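PDB 1USY: ATP phosphoribosyltransferase regulatory subunit, which is probably required for the first step of histidine biosynthesis and may let histidine regulate ATP phosphoribosyltransferase by feedback. Local coordinates for residues C[4-9]-C[89-94]; C[52-57]-C[77-82]; C[69-74]-C[96-101]; C[127-132]-C[235-240]. One frame throughout, in Å; residues are numbered along the deposited sequence.

Interaction 1: residues C[4-9]-C[89-94]; sequences LDFEKV and AEYQLG
Tyr-91 is the first residue of strand segment 89-94 to meet the chain's N-terminal region, and its ring receives Leu-4 over one face. Leu-4 CD1 stands 3.6 Å from the centroid of the Tyr-91 ring, 11° off the normal, a CH-pi contact, while the other methyl, CD2, lies 3.9 Å from Tyr-91 CZ. Leu-4 reaches this place because its CG is anti to the backbone N (chi1 -177°), which carries both methyls toward the strand. A branched aliphatic chain suits a broad phenol ring. Val-9 CG2 comes in obliquely, 3.9 Å from Tyr-91 CE2, and the phenol oxygen of Tyr-91 lies near the plane of the Phe-6 ring, at its edge. Two residues on, Leu-93 also turns toward the helix: its CD2 is 4.0 Å from Val-9 CG2, and its CD1 lies 4.1 Å from Lys-8 O. Within segment 4-9, Lys-8 NZ makes a salt bridge of 3.0 Å to Asp-5 OD1, met from above the carboxylate plane. Phe-6 continues into aromatic packing with Tyr-13, Phe-25 and Trp-74 of a neighbouring subunit. A helix laid on a mostly antiparallel sheet beside a subunit interface is consistent with motif 1 of class II aminoacyl-tRNA synthetases.

Interaction 2: residues C[52-57]-C[77-82]; sequences EDFTKT and DFVYRY
Phe-54, in the first turn of helix 54-60, rests against Val-79 and Asp-77 of strand 74-83, the first strand of a hairpin consistent with motif 2 of the class II synthetase fold. This is the close-packed half. Phe-54 CD1 lies 3.5 Å from Val-79 CG2, which approaches the ring obliquely, and Asp-77 CB meets the ring edge in its plane, 3.8 Å from Phe-54 CZ. Tyr-75 stacks on the same ring. Val-79 divides its two methyls: with CG1 anti to the backbone N (chi1 166°), CG2 goes to the phenyl group and CG1 to the backbone of Glu-52. A compact beta-branched residue fills both places. The Asp-77 carboxylate turns elsewhere, forming a salt bridge with Arg-51.

The Glu-52 side is more open and partly exposed. Its CB and CG pass by Tyr-80 O, and the carboxylate goes on to Asn-38; Glu-52 CA also makes a CA-H...O contact of 3.4 Å to Tyr-80 O. A water modelled between Glu-52 O and Tyr-80 O lies doubtfully close to both. Asp-53, which follows, has the short carboxylate expected of an N-cap: its OD1 accepts from Lys-56 N at 2.7 Å, almost straight at 173°.

Interaction 3: residues C[69-74]-C[96-101]; sequences SQIKVW and EKVPRN
The carboxamides of Gln-70 and Asn-101 come together from opposite directions with their planes 65° apart, so they meet without stacking. Pro-99 CD stands over the flat of the Gln-70 carboxamide, 3.6 Å from Gln-70 CD; the peptide bond before this proline is cis. Gln-70 gets there because its CG is anti to the backbone N (chi1 -168°) and the chain then bends at chi2, folding the amide back over the facing loop around Pro-99. A long, flat, polar side chain suits this partly exposed margin. With an alanine here, Pro-99 CD would probably lose the flat group packed against it, and the Asn-101 side chain the group it faces.

Behind this edge the two backbones run antiparallel, at the base of the hairpin of strands 74-83 and 86-97, the presumed motif 2 of class II synthetases. Ile-71 and Val-98 form a single hydrogen-bonded bridge whose two bonds are both weak, Ile-71 N to Val-98 O being 3.4 Å. Nearer the sheet the pairing is firmer: Glu-96 N donates to Val-73 O at 2.8 Å and 166°. There Val-73 CG2 packs 3.7 Å from Glu-96 CB, the aliphatic part of an otherwise polar chain.

Away from Val-73 and Glu-96, Lys-72 and Lys-97 lie side by side, pointing the same way, CE to CE 3.7 Å. Their ammonium groups, NZ to NZ 4.2 Å, are probably made tolerable by acids of helix 103-120, where Lys-97 pairs with Asp-105 and Glu-108. Lys-72 NZ has a separate partner, a hydrogen bond to the backbone carbonyl of Lys-19.

Interaction 4: residues C[127-132]-C[235-240]; sequences VEIGHT and CGLIFT
Five backbone hydrogen bonds join Glu-128, Gly-130 and Thr-132 to Thr-240, Ile-238 and Gly-236 in an antiparallel pairing. Gly-130 and Ile-238 bond reciprocally, Gly-130 N to Ile-238 O measuring 3.0 Å at 175°. Beyond the regular strand Thr-132 N reaches Gly-236 O, at 2.8 Å.

The aromatic contact is made by His-131, one face of whose ring lies over the Gly-236 peptide, with Gly-236 CA 3.9 Å from the ring centroid. At phi 122° a side chain on Gly-236 would run into the preceding carbonyl oxygen, hence glycine. The imidazole is held at both nitrogens, ND1 by Gly-133 N and NE2 by Asp-204. A leucine in its place would probably leave Gly-133 N and Asp-204 without these partners and the Gly-236 peptide without its flat cover.

Apolar contact is lighter: Ile-129 CG2 lies 4.0 Å from Leu-237 CD1. The extended Glu-128 runs alongside Thr-240 to salt bridges with Arg-187 and a basic residue of another protein chain; its side chain is about 12 Å from a bound histidine.

Ile-129, His-131, Leu-237 and Phe-239 share one face of the sheet, covered by helices 199-215 and 103-120. Strand 125-131 is flanked on its other side by parallel strand 220-223, and strand 237-243 by antiparallel strand 248-256.

How the interactions relate
All four contacts reach one seven-stranded mixed sheet. Interactions 1, 2 and 3 gather at the end formed by neighbouring strands 74-83 and 86-97: centres of 1 and 2 are 13 Å apart, those of 2 and 3 18 Å. Interactions 1 and 2 are joined by probable backbone hydrogen bonds between these strands, and 1 and 3 share strand 86-97. Along the chain, interaction 2 is nested within 1, and interaction 3 crosses both. Interaction 4 comes later, about 23 Å from interaction 1 between centres, beyond strands 263-273 and 248-256. The sheet thus spans from the subunit interface near interaction 1 to interaction 4, whose Glu-128 side chain is about 12 Å from a bound histidine.

Interaction 1: residues C[4-9]-C[89-94]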
# COMPACT_ATOMS: atom_id res chain seq x y z
N LEU C 4 7.98 13.48 -27.73
CA LEU C 4 6.57 13.59 -28.07
C LEU C 4 6.48 14.53 -29.28
O LEU C 4 7.03 15.63 -29.28
CB LEU C 4 5.80 14.15 -26.89
CG LEU C 4 4.30 14.20 -27.17
CD1 LEU C 4 3.59 13.14 -26.35
CD2 LEU C 4 3.71 15.57 -26.90
N ASP C 5 5.82 14.07 -30.33
CA ASP C 5 5.57 14.90 -31.50
C ASP C 5 4.67 16.08 -31.10
O ASP C 5 3.44 15.99 -31.19
CB ASP C 5 4.92 14.07 -32.59
CG ASP C 5 5.01 14.71 -33.94
OD1 ASP C 5 4.68 14.00 -34.92
OD2 ASP C 5 5.39 15.89 -34.13
N PHE C 6 5.30 17.16 -30.65
CA PHE C 6 4.59 18.26 -30.02
C PHE C 6 3.96 19.22 -31.02
O PHE C 6 3.01 19.93 -30.66
CB PHE C 6 5.45 18.97 -28.97
CG PHE C 6 4.66 19.77 -28.00
CD1 PHE C 6 4.58 21.17 -28.12
CD2 PHE C 6 3.93 19.14 -26.97
CE1 PHE C 6 3.80 21.93 -27.24
CE2 PHE C 6 3.14 19.93 -26.06
CZ PHE C 6 3.09 21.31 -26.22
N GLU C 7 4.44 19.21 -32.27
CA GLU C 7 3.82 20.00 -33.35
C GLU C 7 2.38 19.58 -33.52
O GLU C 7 1.49 20.41 -33.77
CB GLU C 7 4.56 19.82 -34.67
CG GLU C 7 5.04 21.12 -35.31
CD GLU C 7 5.43 20.95 -36.79
OE1 GLU C 7 6.60 20.60 -37.08
OE2 GLU C 7 4.55 21.19 -37.66
N LYS C 8 2.14 18.28 -33.38
CA LYS C 8 0.79 17.74 -33.52
C LYS C 8 -0.07 18.33 -32.44
O LYS C 8 -1.17 18.77 -32.74
CB LYS C 8 0.77 16.21 -33.49
CG LYS C 8 1.42 15.57 -34.72
CD LYS C 8 1.50 14.06 -34.57
CE LYS C 8 1.29 13.34 -35.87
NZ LYS C 8 2.43 13.53 -36.78
N VAL C 9 0.45 18.43 -31.21
CA VAL C 9 -0.34 19.05 -30.14
C VAL C 9 -0.64 20.53 -30.47
O VAL C 9 -1.78 21.01 -30.33
CB VAL C 9 0.29 18.96 -28.74
CG1 VAL C 9 -0.71 19.40 -27.70
CG2 VAL C 9 0.77 17.56 -28.44
N ALA C 89 -0.04 4.09 -20.37
CA ALA C 89 -0.55 5.41 -20.48
C ALA C 89 -0.62 5.77 -21.95
O ALA C 89 0.31 5.49 -22.70
CB ALA C 89 0.35 6.40 -19.67
N GLU C 90 -1.74 6.38 -22.34
CA GLU C 90 -1.91 6.89 -23.70
C GLU C 90 -1.90 8.38 -23.65
O GLU C 90 -2.71 8.96 -22.94
CB GLU C 90 -3.25 6.44 -24.28
CG GLU C 90 -3.15 5.54 -25.49
CD GLU C 90 -2.57 6.24 -26.71
OE1 GLU C 90 -1.91 5.57 -27.54
OE2 GLU C 90 -2.78 7.46 -26.85
N TYR C 91 -1.00 9.02 -24.38
CA TYR C 91 -1.08 10.45 -24.55
C TYR C 91 -2.21 10.74 -25.52
O TYR C 91 -2.11 10.43 -26.69
CB TYR C 91 0.25 11.01 -25.06
CG TYR C 91 0.37 12.50 -24.94
CD1 TYR C 91 0.93 13.09 -23.82
CD2 TYR C 91 -0.12 13.33 -25.95
CE1 TYR C 91 1.03 14.49 -23.70
CE2 TYR C 91 -0.04 14.72 -25.84
CZ TYR C 91 0.53 15.29 -24.70
OH TYR C 91 0.62 16.67 -24.57
N GLN C 92 -3.30 11.32 -25.03
CA GLN C 92 -4.45 11.63 -25.89
C GLN C 92 -4.61 13.12 -26.15
O GLN C 92 -4.28 13.94 -25.31
CB GLN C 92 -5.77 11.10 -25.29
CG GLN C 92 -5.70 9.66 -24.95
CD GLN C 92 -7.02 9.01 -24.56
OE1 GLN C 92 -8.05 9.66 -24.45
NE2 GLN C 92 -6.97 7.71 -24.36
N LEU C 93 -5.13 13.43 -27.32
CA LEU C 93 -5.59 14.77 -27.67
C LEU C 93 -7.11 14.69 -27.81
O LEU C 93 -7.63 13.87 -28.55
CB LEU C 93 -5.01 15.20 -29.03
CG LEU C 93 -3.51 15.23 -29.21
CD1 LEU C 93 -3.08 15.91 -30.56
CD2 LEU C 93 -2.86 15.90 -28.06
N GLY C 94 -7.83 15.52 -27.10
CA GLY C 94 -9.26 15.44 -27.25
C GLY C 94 -10.02 16.69 -26.95
O GLY C 94 -9.46 17.70 -26.54

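Interaction 2: residues C[52-57]-C[77-82]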
# COMPACT_ATOMS: atom_id res chain seq x y z
N GLU C 52 -8.52 7.98 -16.11
CA GLU C 52 -8.74 6.85 -16.98
C GLU C 52 -9.64 7.21 -18.16
O GLU C 52 -9.71 6.47 -19.16
CB GLU C 52 -9.29 5.69 -16.17
CG GLU C 52 -8.17 4.91 -15.50
CD GLU C 52 -8.65 3.82 -14.57
OE1 GLU C 52 -8.81 4.09 -13.35
OE2 GLU C 52 -8.86 2.69 -15.06
N ASP C 53 -10.30 8.34 -18.05
CA ASP C 53 -11.28 8.81 -19.01
C ASP C 53 -11.41 10.31 -18.82
O ASP C 53 -11.76 10.78 -17.74
CB ASP C 53 -12.63 8.13 -18.71
CG ASP C 53 -13.77 8.69 -19.55
OD1 ASP C 53 -14.18 9.85 -19.36
OD2 ASP C 53 -14.35 8.01 -20.43
N PHE C 54 -11.14 11.08 -19.88
CA PHE C 54 -11.20 12.52 -19.75
C PHE C 54 -12.59 13.09 -19.62
O PHE C 54 -12.80 14.08 -18.92
CB PHE C 54 -10.49 13.19 -20.90
CG PHE C 54 -9.19 13.75 -20.50
CD1 PHE C 54 -8.00 13.24 -21.02
CD2 PHE C 54 -9.16 14.78 -19.57
CE1 PHE C 54 -6.79 13.75 -20.61
CE2 PHE C 54 -7.96 15.29 -19.16
CZ PHE C 54 -6.76 14.78 -19.69
N THR C 55 -13.55 12.51 -20.30
CA THR C 55 -14.88 13.09 -20.21
C THR C 55 -15.41 13.07 -18.75
O THR C 55 -15.97 14.06 -18.26
CB THR C 55 -15.82 12.44 -21.23
OG1 THR C 55 -16.70 11.56 -20.55
CG2 THR C 55 -15.04 11.54 -22.23
N LYS C 56 -15.20 11.97 -18.03
CA LYS C 56 -15.55 11.96 -16.59
C LYS C 56 -14.86 13.10 -15.82
O LYS C 56 -15.54 13.91 -15.17
CB LYS C 56 -15.24 10.60 -15.94
CG LYS C 56 -16.48 9.83 -15.50
CD LYS C 56 -16.21 8.34 -15.43
CE LYS C 56 -16.91 7.56 -16.55
NZ LYS C 56 -16.52 6.12 -16.51
N THR C 57 -13.53 13.17 -15.94
CA THR C 57 -12.74 14.26 -15.39
C THR C 57 -13.28 15.65 -15.73
O THR C 57 -13.46 16.47 -14.83
CB THR C 57 -11.29 14.17 -15.87
OG1 THR C 57 -10.77 12.87 -15.56
CG2 THR C 57 -10.43 15.13 -15.07
N ASP C 77 -2.82 15.09 -22.80
CA ASP C 77 -2.27 14.49 -21.61
C ASP C 77 -2.37 13.00 -21.60
O ASP C 77 -3.08 12.42 -22.40
CB ASP C 77 -3.00 15.02 -20.37
CG ASP C 77 -2.10 15.08 -19.16
OD1 ASP C 77 -2.23 16.07 -18.42
OD2 ASP C 77 -1.23 14.21 -18.87
N PHE C 78 -1.68 12.39 -20.65
CA PHE C 78 -1.71 10.95 -20.49
C PHE C 78 -3.05 10.50 -19.93
O PHE C 78 -3.54 11.05 -18.97
CB PHE C 78 -0.49 10.48 -19.64
CG PHE C 78 0.82 10.60 -20.38
CD1 PHE C 78 1.71 11.60 -20.07
CD2 PHE C 78 1.11 9.76 -21.47
CE1 PHE C 78 2.90 11.74 -20.78
CE2 PHE C 78 2.30 9.90 -22.19
CZ PHE C 78 3.20 10.87 -21.85
N VAL C 79 -3.65 9.50 -20.55
CA VAL C 79 -4.74 8.77 -19.94
C VAL C 79 -4.16 7.38 -19.60
O VAL C 79 -3.37 6.83 -20.39
CB VAL C 79 -5.90 8.67 -20.90
CG1 VAL C 79 -6.88 7.64 -20.44
CG2 VAL C 79 -6.57 10.07 -21.11
N TYR C 80 -4.48 6.85 -18.40
CA TYR C 80 -3.87 5.61 -17.89
C TYR C 80 -4.93 4.49 -17.92
O TYR C 80 -6.15 4.76 -17.87
CB TYR C 80 -3.27 5.79 -16.45
CG TYR C 80 -2.31 6.98 -16.30
CD1 TYR C 80 -2.75 8.29 -16.52
CD2 TYR C 80 -0.99 6.80 -15.95
CE1 TYR C 80 -1.88 9.38 -16.42
CE2 TYR C 80 -0.11 7.89 -15.81
CZ TYR C 80 -0.55 9.17 -16.07
OH TYR C 80 0.32 10.27 -15.95
N ARG C 81 -4.45 3.25 -18.04
CA ARG C 81 -5.29 2.07 -18.10
C ARG C 81 -4.39 0.92 -17.74
O ARG C 81 -3.17 1.08 -17.72
CB ARG C 81 -5.93 1.88 -19.50
CG ARG C 81 -5.26 0.81 -20.39
CD ARG C 81 -5.71 0.81 -21.86
NE ARG C 81 -4.66 0.31 -22.77
CZ ARG C 81 -3.81 1.10 -23.45
NH1 ARG C 81 -3.82 2.42 -23.32
NH2 ARG C 81 -2.91 0.56 -24.26
N TYR C 82 -5.00 -0.24 -17.44
CA TYR C 82 -4.25 -1.46 -17.13
C TYR C 82 -4.22 -2.43 -18.33
O TYR C 82 -5.26 -2.75 -18.89
CB TYR C 82 -4.83 -2.14 -15.89
CG TYR C 82 -4.32 -1.55 -14.59
CD1 TYR C 82 -5.06 -0.62 -13.90
CD2 TYR C 82 -3.07 -1.91 -14.09
CE1 TYR C 82 -4.57 -0.06 -12.71
CE2 TYR C 82 -2.57 -1.35 -12.95
CZ TYR C 82 -3.32 -0.43 -12.26
OH TYR C 82 -2.83 0.10 -11.08
O HOH W 1 -8.31 4.47 -19.24

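Interaction 3: residues C[69-74]-C[96-101]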
# COMPACT_ATOMS: atom_id res chain seq x y z
N SER C 69 -23.61 28.33 -18.21
CA SER C 69 -23.36 27.84 -19.58
C SER C 69 -22.46 26.63 -20.02
O SER C 69 -22.22 25.65 -19.32
CB SER C 69 -22.69 29.04 -20.24
OG SER C 69 -21.41 29.28 -19.62
N GLN C 70 -22.05 26.87 -21.26
CA GLN C 70 -21.28 26.01 -22.14
C GLN C 70 -19.79 25.92 -21.83
O GLN C 70 -19.12 26.90 -21.55
CB GLN C 70 -21.42 26.62 -23.57
CG GLN C 70 -20.93 25.73 -24.71
CD GLN C 70 -21.97 24.70 -25.13
OE1 GLN C 70 -21.65 23.51 -25.17
NE2 GLN C 70 -23.19 25.08 -25.46
N ILE C 71 -19.27 24.71 -21.86
CA ILE C 71 -17.82 24.57 -21.74
C ILE C 71 -17.32 23.84 -22.99
O ILE C 71 -17.98 22.93 -23.52
CB ILE C 71 -17.31 23.83 -20.48
CG1 ILE C 71 -16.52 22.54 -20.83
CG2 ILE C 71 -18.41 23.46 -19.49
CD1 ILE C 71 -17.38 21.31 -21.13
N LYS C 72 -16.42 24.52 -23.65
CA LYS C 72 -15.69 23.87 -24.71
C LYS C 72 -14.42 23.53 -24.03
O LYS C 72 -14.21 23.96 -22.90
CB LYS C 72 -15.45 24.80 -25.85
CG LYS C 72 -16.39 24.53 -26.97
CD LYS C 72 -17.41 25.62 -27.05
CE LYS C 72 -17.97 25.79 -28.45
NZ LYS C 72 -17.07 25.48 -29.58
N VAL C 73 -13.61 22.69 -24.61
CA VAL C 73 -12.28 22.45 -24.08
C VAL C 73 -11.61 21.47 -24.95
O VAL C 73 -12.28 20.57 -25.50
CB VAL C 73 -12.21 21.96 -22.60
CG1 VAL C 73 -12.60 23.07 -21.64
CG2 VAL C 73 -13.04 20.69 -22.33
N TRP C 74 -10.29 21.66 -25.09
CA TRP C 74 -9.40 20.64 -25.65
C TRP C 74 -8.43 20.23 -24.57
O TRP C 74 -8.19 21.01 -23.63
CB TRP C 74 -8.64 21.21 -26.85
CG TRP C 74 -7.73 22.33 -26.48
CD1 TRP C 74 -8.04 23.65 -26.46
CD2 TRP C 74 -6.37 22.22 -26.10
NE1 TRP C 74 -6.94 24.38 -26.07
CE2 TRP C 74 -5.90 23.53 -25.85
CE3 TRP C 74 -5.47 21.15 -25.96
CZ2 TRP C 74 -4.60 23.80 -25.44
CZ3 TRP C 74 -4.19 21.42 -25.53
CH2 TRP C 74 -3.76 22.73 -25.28
N GLU C 96 -13.91 18.25 -25.54
CA GLU C 96 -15.16 17.98 -24.87
C GLU C 96 -16.04 19.17 -25.05
O GLU C 96 -15.60 20.32 -24.88
CB GLU C 96 -14.95 17.70 -23.38
CG GLU C 96 -15.71 16.48 -22.90
CD GLU C 96 -15.05 15.15 -23.31
OE1 GLU C 96 -15.78 14.18 -23.51
OE2 GLU C 96 -13.81 15.04 -23.42
N LYS C 97 -17.28 18.91 -25.40
CA LYS C 97 -18.23 20.00 -25.56
C LYS C 97 -19.49 19.61 -24.87
O LYS C 97 -20.25 18.82 -25.38
CB LYS C 97 -18.49 20.34 -27.02
CG LYS C 97 -19.62 21.36 -27.25
CD LYS C 97 -19.56 22.01 -28.62
CE LYS C 97 -20.57 23.17 -28.69
NZ LYS C 97 -20.75 23.60 -30.08
N VAL C 98 -19.70 20.11 -23.67
CA VAL C 98 -20.90 19.79 -22.96
C VAL C 98 -21.46 21.11 -22.55
O VAL C 98 -20.95 21.77 -21.68
CB VAL C 98 -20.72 18.90 -21.67
CG1 VAL C 98 -19.78 19.46 -20.72
CG2 VAL C 98 -22.05 18.80 -20.91
N PRO C 99 -22.74 21.42 -22.83
CA PRO C 99 -23.85 20.68 -23.47
C PRO C 99 -23.80 20.38 -24.98
O PRO C 99 -23.28 21.16 -25.80
CB PRO C 99 -25.07 21.54 -23.14
CG PRO C 99 -24.54 22.69 -22.15
CD PRO C 99 -23.10 22.74 -22.28
N ARG C 100 -24.46 19.24 -25.25
CA ARG C 100 -24.75 18.77 -26.62
C ARG C 100 -26.12 19.27 -26.93
O ARG C 100 -27.12 18.63 -26.56
CB ARG C 100 -24.84 17.24 -26.64
CG ARG C 100 -24.27 16.50 -27.84
CD ARG C 100 -25.12 16.30 -29.14
NE ARG C 100 -26.59 16.16 -29.07
CZ ARG C 100 -27.39 15.66 -30.06
NH1 ARG C 100 -26.91 15.19 -31.20
NH2 ARG C 100 -28.71 15.62 -29.91
N ASN C 101 -26.20 20.42 -27.58
CA ASN C 101 -27.49 21.01 -27.90
C ASN C 101 -28.15 20.40 -29.11
O ASN C 101 -29.35 20.29 -29.15
CB ASN C 101 -27.36 22.52 -28.06
CG ASN C 101 -26.73 23.13 -26.84
OD1 ASN C 101 -27.43 23.42 -25.86
ND2 ASN C 101 -25.39 23.24 -26.85

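Interaction 4: residues C[127-132]-C[235-240]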
# COMPACT_ATOMS: atom_id res chain seq x y z
N VAL C 127 -13.36 6.36 -41.04
CA VAL C 127 -14.23 6.92 -40.03
C VAL C 127 -15.51 6.06 -39.95
O VAL C 127 -16.46 6.19 -40.77
CB VAL C 127 -14.57 8.42 -40.32
CG1 VAL C 127 -15.58 8.94 -39.35
CG2 VAL C 127 -13.37 9.26 -40.24
N GLU C 128 -15.52 5.20 -38.94
CA GLU C 128 -16.67 4.32 -38.71
C GLU C 128 -17.73 4.93 -37.77
O GLU C 128 -17.44 5.33 -36.66
CB GLU C 128 -16.16 2.97 -38.21
CG GLU C 128 -17.19 1.97 -37.76
CD GLU C 128 -16.52 0.68 -37.31
OE1 GLU C 128 -16.23 0.50 -36.11
OE2 GLU C 128 -16.25 -0.15 -38.20
N ILE C 129 -18.96 5.05 -38.24
CA ILE C 129 -20.01 5.63 -37.43
C ILE C 129 -20.99 4.58 -36.96
O ILE C 129 -21.38 3.69 -37.73
CB ILE C 129 -20.80 6.74 -38.22
CG1 ILE C 129 -19.86 7.86 -38.69
CG2 ILE C 129 -21.90 7.36 -37.38
CD1 ILE C 129 -20.62 8.95 -39.44
N GLY C 130 -21.44 4.72 -35.72
CA GLY C 130 -22.48 3.87 -35.15
C GLY C 130 -23.42 4.75 -34.35
O GLY C 130 -23.19 5.94 -34.19
N HIS C 131 -24.49 4.15 -33.85
CA HIS C 131 -25.42 4.86 -33.03
C HIS C 131 -25.88 3.94 -31.92
O HIS C 131 -26.44 2.89 -32.16
CB HIS C 131 -26.63 5.35 -33.83
CG HIS C 131 -27.35 6.49 -33.17
ND1 HIS C 131 -28.14 6.32 -32.05
CD2 HIS C 131 -27.38 7.81 -33.46
CE1 HIS C 131 -28.64 7.49 -31.69
NE2 HIS C 131 -28.20 8.42 -32.53
N THR C 132 -25.63 4.34 -30.70
CA THR C 132 -26.04 3.58 -29.52
C THR C 132 -27.55 3.32 -29.50
O THR C 132 -28.00 2.36 -28.88
CB THR C 132 -25.61 4.38 -28.32
OG1 THR C 132 -24.66 3.63 -27.54
CG2 THR C 132 -26.73 4.67 -27.42
N CYS C 235 -24.23 7.47 -25.38
CA CYS C 235 -25.66 7.49 -25.59
C CYS C 235 -25.96 8.36 -26.81
O CYS C 235 -25.99 9.59 -26.73
CB CYS C 235 -26.35 8.00 -24.34
SG CYS C 235 -28.14 8.03 -24.45
N GLY C 236 -26.12 7.71 -27.96
CA GLY C 236 -26.29 8.43 -29.20
C GLY C 236 -25.25 8.07 -30.23
O GLY C 236 -24.74 6.96 -30.23
N LEU C 237 -24.96 9.02 -31.11
CA LEU C 237 -23.89 8.88 -32.09
C LEU C 237 -22.55 8.46 -31.48
O LEU C 237 -22.16 8.94 -30.45
CB LEU C 237 -23.72 10.20 -32.83
CG LEU C 237 -23.18 10.02 -34.23
CD1 LEU C 237 -24.32 9.43 -35.02
CD2 LEU C 237 -22.77 11.38 -34.78
N ILE C 238 -21.85 7.56 -32.15
CA ILE C 238 -20.58 7.00 -31.72
C ILE C 238 -19.65 6.93 -32.94
O ILE C 238 -20.12 6.85 -34.08
CB ILE C 238 -20.90 5.61 -31.10
CG1 ILE C 238 -20.82 5.70 -29.60
CG2 ILE C 238 -20.12 4.46 -31.66
CD1 ILE C 238 -22.02 5.07 -28.93
N PHE C 239 -18.34 7.04 -32.74
CA PHE C 239 -17.39 6.96 -33.85
C PHE C 239 -16.06 6.44 -33.43
O PHE C 239 -15.70 6.59 -32.29
CB PHE C 239 -17.19 8.31 -34.50
CG PHE C 239 -16.34 9.27 -33.70
CD1 PHE C 239 -14.97 9.39 -33.93
CD2 PHE C 239 -16.92 10.10 -32.75
CE1 PHE C 239 -14.22 10.27 -33.21
CE2 PHE C 239 -16.17 11.00 -32.07
CZ PHE C 239 -14.82 11.09 -32.28
N THR C 240 -15.33 5.85 -34.37
CA THR C 240 -13.97 5.37 -34.17
C THR C 240 -13.24 5.64 -35.47
O THR C 240 -13.87 5.69 -36.53
CB THR C 240 -13.94 3.82 -33.85
OG1 THR C 240 -14.94 3.14 -34.62
CG2 THR C 240 -14.38 3.54 -32.45